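Local structure of molybdenum-binding-protein (Azotobacter vinelandii, 1H9M) at residues V133-A136 and S137-I140. The protein binds molybdate in the cytoplasm, probably to store or buffer it for molybdenum homeostasis. Residues are numbered along the deposited sequence; the frame is centred on the assembly and turned at random. Where two conformers were deposited one is given.
With MOO (molybdate ion), chain F.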
loop_
_atom_site.group_PDB
_atom_site.type_symbol
_atom_site.label_atom_id
_atom_site.label_comp_id
_atom_site.label_asym_id
_atom_site.label_seq_id
_atom_site.Cartn_x
_atom_site.Cartn_y
_atom_site.Cartn_z
ATOM N N VAL A 133 8.979 8.822 3.866
ATOM C CA VAL A 133 7.586 9.213 4.170
ATOM C C VAL A 133 6.711 7.970 4.122
ATOM O O VAL A 133 6.750 7.277 3.112
ATOM C CB VAL A 133 7.101 10.248 3.132
ATOM C CG1 VAL A 133 5.634 10.561 3.343
ATOM C CG2 VAL A 133 7.928 11.531 3.218
ATOM N N ILE A 134 5.994 7.704 5.234
ATOM C CA ILE A 134 5.165 6.466 5.262
ATOM C C ILE A 134 3.790 6.808 5.827
ATOM O O ILE A 134 3.603 7.475 6.832
ATOM C CB ILE A 134 5.798 5.448 6.218
ATOM C CG1 ILE A 134 7.279 5.224 5.903
ATOM C CG2 ILE A 134 5.065 4.096 6.177
ATOM C CD1 ILE A 134 8.041 4.468 6.963
ATOM N N LYS A 135 2.761 6.512 4.984
ATOM C CA LYS A 135 1.381 6.721 5.426
ATOM C C LYS A 135 1.103 5.776 6.571
ATOM O O LYS A 135 1.468 4.595 6.630
ATOM C CB LYS A 135 0.514 6.312 4.185
ATOM C CG LYS A 135 -0.889 6.957 4.323
ATOM C CD LYS A 135 -1.705 6.754 3.042
ATOM C CE LYS A 135 -3.177 6.927 3.401
ATOM N NZ LYS A 135 -3.639 8.335 3.438
ATOM N N ALA A 136 0.292 6.282 7.553
ATOM C CA ALA A 136 -0.033 5.516 8.746
ATOM C C ALA A 136 -0.713 4.182 8.466
ATOM O O ALA A 136 -0.508 3.178 9.177
ATOM C CB ALA A 136 -0.929 6.232 9.785
ATOM N N SER A 137 -1.489 4.107 7.385
ATOM C CA SER A 137 -2.182 2.883 7.035
ATOM C C SER A 137 -1.290 1.850 6.382
ATOM O O SER A 137 -1.791 0.736 6.083
ATOM C CB SER A 137 -3.405 3.242 6.156
ATOM O OG SER A 137 -2.947 3.941 5.020
ATOM N N ASN A 138 -0.016 2.150 6.186
ATOM C CA ASN A 138 0.915 1.184 5.570
ATOM C C ASN A 138 1.892 0.635 6.626
ATOM O O ASN A 138 3.060 0.382 6.333
ATOM C CB ASN A 138 1.735 1.857 4.496
ATOM C CG ASN A 138 0.812 2.194 3.305
ATOM O OD1 ASN A 138 1.052 3.269 2.739
ATOM N ND2 ASN A 138 -0.144 1.315 3.038
ATOM N N VAL A 139 1.505 0.740 7.909
ATOM C CA VAL A 139 2.382 0.174 8.926
ATOM C C VAL A 139 1.777 -1.036 9.606
ATOM O O VAL A 139 0.665 -0.885 10.199
ATOM C CB VAL A 139 2.706 1.235 9.980
ATOM C CG1 VAL A 139 3.682 0.679 11.066
ATOM C CG2 VAL A 139 3.358 2.484 9.360
ATOM N N ILE A 140 2.459 -2.162 9.562
ATOM C CA ILE A 140 1.947 -3.347 10.280
ATOM C C ILE A 140 2.620 -3.339 11.648
ATOM O O ILE A 140 3.763 -2.941 11.826
ATOM C CB ILE A 140 2.329 -4.578 9.462
ATOM C CG1 ILE A 140 1.418 -4.670 8.231
ATOM C CG2 ILE A 140 2.187 -5.832 10.358
ATOM C CD1 ILE A 140 2.008 -5.682 7.191
HETATM MO MO MOO F . -2.152 9.485 6.817
HETATM O O1 MOO F . -0.632 8.911 7.447
HETATM O O2 MOO F . -2.108 10.106 5.146
HETATM O O3 MOO F . -3.249 8.063 6.661
HETATM O O4 MOO F . -3.056 10.557 7.931
HETATM O O HOH W 1 3.158 4.985 2.565
#
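Lys135 and Asn138 close a tight turn between two strands. The amide N of Asn138 donates to the carbonyl O of Lys135 at 2.9 Å, with an N-H...O angle of 161°. The backbone angles of Ala136 and Ser137 fit a type I beta turn over residues 135-138. A weak bond from Val139 N to Ala136 O, 3.4 Å, continues the turn by one residue.

The Asn138 side chain turns back beside the start of Lys135. With CG beside its own backbone N (chi1 -70°), OD1 comes to 3.4 Å from Lys135 CB. A water bridges the same two residues: it accepts from Lys135 N and donates to Asn138 OD1, 2.7 Å away.

The end of Lys135 leads away from the turn to molybdate. Its chain is extended as far as CE, which passes 3.4 Å from Ser137 OG, and then bends at chi4 (83°). In the conformer described, one of two modelled, the bend places NZ 2.9 Å from molybdate O2, with a weaker bond to O3. At the second position of the turn, Ala136 N points almost straight at molybdate O1, 2.8 Å away. The anion is thus held by a backbone N-H and, in this conformer, by the ammonium of the preceding lysine. Ser79, Arg81 and, from the second subunit, Thr43 and Ser46 add further bonds, so the site lies at a subunit interface. Lys135 NZ also ties to Val41 O and Val139 O of that subunit.

On the apolar side, Ile134 CG2 meets Val139 CG2 at 4.0 Å, the two side chains crossing at about a right angle. Both also pack on Val62 of strand 57-62. The turn, within the second TOBE (OB-clan) range, has its polar side at a molybdate site and links two antiparallel sheets: strand 129-134 belongs to one, and strand 140-143 lies beside strand 57-62 in the other.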